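Local coordinates for Alr4995 protein (Nostoc sp., PDB 6LRF) that probably breaks down arginine through an arginine dihydrolase activity and converts the resulting ornithine to proline through an ornithine cyclodeaminase activity, at residues 348-351 and 352-355; 302-305 and 306-309. All coordinates share one frame; numbering follows the deposited sequence.

Both contacts are local, and both lie within the LOR/SDH conserved region. Contact 2 is an inner part of helix 299-310. Contact 1 covers the C-terminal part of helix 340-352 and the turn that follows. The chemistry differs accordingly. Contact 2 repeats one regular backbone bond, whereas contact 1 has the uneven bonds of a helix cap, with waters. The two helices pack together: L350 CD2 lies 3.8 Å from A303 CB, and L349 CB lies 3.8 Å from M306 SE. L353 CD2 also packs on A303 and M306. Each contact is partly buried, but contact 2 has exposed aspartates and also meets a second subunit.

Contact 1. Residues 348-351 and 352-355; sequences SLLI and DLGA
L350 and A355 close this helix end as a Schellman motif. The long bond runs from A355 N to L350 O at 3.0 Å. Inside it, G354 N bonds to I351 O at 3.0 Å. G354 has a positive phi of 89°, and a side chain there would press on the carbonyl O of L353.

The apolar contact follows the same turn. A355 CB meets L350 CB at 3.7 Å, which is the usual hydrophobic contact across a Schellman motif. L353 CD2 and L350 CD2 meet more loosely, at 4.4 Å. The other methyl of L353, CD1, lies beside a carbonyl instead, 3.6 Å from L349 O.

Two waters complete the polar contacts. One donates to both I351 O and A355 O, so I351 O receives the G354 amide and a water. The other donates to S348 O at 2.8 Å and, weakly, to D352 OD2 at 3.2 Å. The D352 carboxylate is folded back beside its own backbone N (chi1 -64°), which brings it near S348 O. Both are acceptors, and the water joins them. With an alanine here, this water would probably lose its second acceptor, and T384 OG1 its weak hydrogen bond to the carboxylate.

The S348 hydroxyl bonds to E344 O, one turn back. R444 and R449 bond to the carbonyl oxygens of D352 and L353. L349, L350 and L353 pack against helix 299-310, so the end of helix 340-352 and its turn lie against that neighbour.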
loop_
_atom_site.group_PDB
_atom_site.type_symbol
_atom_site.label_atom_id
_atom_site.label_comp_id
_atom_site.label_asym_id
_atom_site.label_seq_id
_atom_site.Cartn_x
_atom_site.Cartn_y
_atom_site.Cartn_z
ATOM N N SER B 348 2.928 19.492 -30.989
ATOM C CA SER B 348 3.035 20.020 -29.630
ATOM C C SER B 348 3.941 19.145 -28.768
ATOM O O SER B 348 4.756 19.648 -28.005
ATOM C CB SER B 348 1.658 20.138 -28.969
ATOM O OG SER B 348 0.888 21.145 -29.599
ATOM N N LEU B 349 3.811 17.833 -28.899
ATOM C CA LEU B 349 4.666 16.931 -28.141
ATOM C C LEU B 349 6.125 17.020 -28.640
ATOM O O LEU B 349 7.068 17.092 -27.842
ATOM C CB LEU B 349 4.124 15.499 -28.223
ATOM C CG LEU B 349 2.736 15.299 -27.588
ATOM C CD1 LEU B 349 2.072 13.986 -28.024
ATOM C CD2 LEU B 349 2.807 15.368 -26.058
ATOM N N LEU B 350 6.311 17.057 -29.957
ATOM C CA LEU B 350 7.653 17.076 -30.533
ATOM C C LEU B 350 8.410 18.379 -30.255
ATOM O O LEU B 350 9.638 18.380 -30.121
ATOM C CB LEU B 350 7.584 16.849 -32.034
ATOM C CG LEU B 350 7.179 15.440 -32.466
ATOM C CD1 LEU B 350 7.177 15.316 -33.996
ATOM C CD2 LEU B 350 8.101 14.416 -31.820
ATOM N N ILE B 351 7.675 19.485 -30.196
ATOM C CA ILE B 351 8.261 20.782 -29.878
ATOM C C ILE B 351 9.047 20.712 -28.555
ATOM O O ILE B 351 10.171 21.212 -28.462
ATOM C CB ILE B 351 7.174 21.875 -29.821
ATOM C CG1 ILE B 351 6.806 22.312 -31.238
ATOM C CG2 ILE B 351 7.657 23.099 -29.047
ATOM C CD1 ILE B 351 5.561 23.184 -31.302
ATOM N N ASP B 352 8.473 20.051 -27.554
ATOM C CA ASP B 352 9.147 19.850 -26.270
ATOM C C ASP B 352 10.417 19.005 -26.351
ATOM O O ASP B 352 11.342 19.177 -25.558
ATOM C CB ASP B 352 8.182 19.214 -25.281
ATOM C CG ASP B 352 7.011 20.112 -24.974
ATOM O OD1 ASP B 352 5.904 19.585 -24.728
ATOM O OD2 ASP B 352 7.206 21.354 -24.986
ATOM N N LEU B 353 10.470 18.089 -27.305
ATOM C CA LEU B 353 11.677 17.290 -27.490
ATOM C C LEU B 353 12.725 18.053 -28.287
ATOM O O LEU B 353 13.827 17.554 -28.513
ATOM C CB LEU B 353 11.355 15.967 -28.189
ATOM C CG LEU B 353 10.902 14.796 -27.320
ATOM C CD1 LEU B 353 9.790 15.216 -26.394
ATOM C CD2 LEU B 353 10.454 13.639 -28.207
ATOM N N GLY B 354 12.387 19.260 -28.724
ATOM C CA GLY B 354 13.332 20.059 -29.478
ATOM C C GLY B 354 13.303 19.826 -30.978
ATOM O O GLY B 354 14.250 20.191 -31.680
ATOM N N ALA B 355 12.232 19.211 -31.477
ATOM C CA ALA B 355 12.044 19.093 -32.920
ATOM C C ALA B 355 11.905 20.492 -33.513
ATOM O O ALA B 355 11.227 21.349 -32.947
ATOM C CB ALA B 355 10.823 18.248 -33.249
HETATM O O HOH W 1 4.499 21.975 -26.477
HETATM O O HOH W 2 11.439 22.697 -30.491
#

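Contact 2. Residues 302-305 and 306-309; sequences RALD and MIVD
R302 to D309 form two turns of regular alpha helix, in which the amides of M306, I307, V308 and D309 bond to the carbonyls of R302, A303, L304 and D305. The bond from V308 N to L304 O is nearly straight, 174° at the hydrogen and 3.2 Å long.

The side chains of the second turn lie back over carbonyls of the first. I307 CG1 sits beside its own backbone N (chi1 -66°) and comes to 3.2 Å from A303 O. Its CD1 meets L304 CD2 at 4.3 Å, a loose apolar contact between branch ends. M306, a selenomethionine, starts the same way and then runs extended. Its CG passes 3.6 Å from R302 O. V308 lays CG2 at 3.6 Å from L304 O.

D305 and D309 are on the exposed side. The D309 carboxylate lies close to D305 O, with CG at 3.1 Å, but D309 OD1 and D305 O are both acceptors and form no bond. D305 OD2 and D309 OD2 are 5.1 Å apart. The like charges probably repel a little; both residues are exposed, so solvent may ease this. D296 of the second subunit, a further acidic neighbour, packs on D305, and L295 of that subunit packs on L304.

L304, I307 and V308 touch F314 of strand 313-320. A303, M306 and I307 meet helix 340-352. Strand 329-337 lies between the parallel strands 280-292 and 313-320, so this helix is the connection in a split beta-alpha-beta unit.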
loop_
_atom_site.group_PDB
_atom_site.type_symbol
_atom_site.label_atom_id
_atom_site.label_comp_id
_atom_site.label_asym_id
_atom_site.label_seq_id
_atom_site.Cartn_x
_atom_site.Cartn_y
_atom_site.Cartn_z
ATOM N N ARG B 302 11.807 8.133 -28.289
ATOM C CA ARG B 302 10.661 8.751 -27.635
ATOM C C ARG B 302 9.812 9.566 -28.614
ATOM O O ARG B 302 8.589 9.571 -28.518
ATOM C CB ARG B 302 11.120 9.640 -26.480
ATOM C CG ARG B 302 11.389 8.883 -25.187
ATOM C CD ARG B 302 12.009 9.797 -24.125
ATOM N NE ARG B 302 13.369 10.194 -24.487
ATOM C CZ ARG B 302 14.166 10.947 -23.730
ATOM N NH1 ARG B 302 15.389 11.247 -24.150
ATOM N NH2 ARG B 302 13.742 11.398 -22.554
ATOM N N ALA B 303 10.467 10.246 -29.550
ATOM C CA ALA B 303 9.762 11.011 -30.576
ATOM C C ALA B 303 8.894 10.101 -31.444
ATOM O O ALA B 303 7.717 10.384 -31.682
ATOM C CB ALA B 303 10.741 11.764 -31.430
ATOM N N LEU B 304 9.469 8.989 -31.887
ATOM C CA LEU B 304 8.734 8.036 -32.714
ATOM C C LEU B 304 7.539 7.433 -31.982
ATOM O O LEU B 304 6.460 7.278 -32.558
ATOM C CB LEU B 304 9.679 6.939 -33.212
ATOM C CG LEU B 304 10.861 7.540 -33.970
ATOM C CD1 LEU B 304 11.782 6.474 -34.576
ATOM C CD2 LEU B 304 10.392 8.534 -35.037
ATOM N N ASP B 305 7.716 7.114 -30.708
ATOM C CA ASP B 305 6.636 6.585 -29.872
ATOM C C ASP B 305 5.449 7.521 -29.733
ATOM O O ASP B 305 4.297 7.091 -29.796
ATOM C CB ASP B 305 7.160 6.252 -28.467
ATOM C CG ASP B 305 7.750 4.860 -28.386
ATOM O OD1 ASP B 305 8.412 4.440 -29.361
ATOM O OD2 ASP B 305 7.540 4.180 -27.356
HETATM N N MSE B 306 5.732 8.793 -29.506
HETATM C CA MSE B 306 4.679 9.792 -29.405
HETATM C C MSE B 306 3.896 9.930 -30.693
HETATM O O MSE B 306 2.685 10.030 -30.662
HETATM C CB MSE B 306 5.255 11.153 -29.038
HETATM C CG MSE B 306 5.564 11.296 -27.577
HETATM SE SE MSE B 306 6.674 12.877 -27.264
HETATM C CE MSE B 306 6.547 12.891 -25.298
ATOM N N ILE B 307 4.607 10.000 -31.811
ATOM C CA ILE B 307 3.978 10.096 -33.115
ATOM C C ILE B 307 2.937 8.975 -33.282
ATOM O O ILE B 307 1.745 9.244 -33.462
ATOM C CB ILE B 307 5.042 10.036 -34.241
ATOM C CG1 ILE B 307 5.949 11.272 -34.171
ATOM C CG2 ILE B 307 4.374 9.910 -35.599
ATOM C CD1 ILE B 307 7.091 11.289 -35.185
ATOM N N VAL B 308 3.365 7.722 -33.140
ATOM C CA VAL B 308 2.457 6.584 -33.345
ATOM C C VAL B 308 1.351 6.477 -32.280
ATOM O O VAL B 308 0.193 6.152 -32.596
ATOM C CB VAL B 308 3.241 5.250 -33.397
ATOM C CG1 VAL B 308 2.296 4.068 -33.518
ATOM C CG2 VAL B 308 4.215 5.267 -34.546
ATOM N N ASP B 309 1.693 6.756 -31.025
ATOM C CA ASP B 309 0.718 6.627 -29.940
ATOM C C ASP B 309 -0.413 7.637 -30.052
ATOM O O ASP B 309 -1.546 7.343 -29.676
ATOM C CB ASP B 309 1.402 6.770 -28.576
ATOM C CG ASP B 309 2.134 5.499 -28.156
ATOM O OD1 ASP B 309 2.233 4.562 -28.981
ATOM O OD2 ASP B 309 2.619 5.433 -27.006
#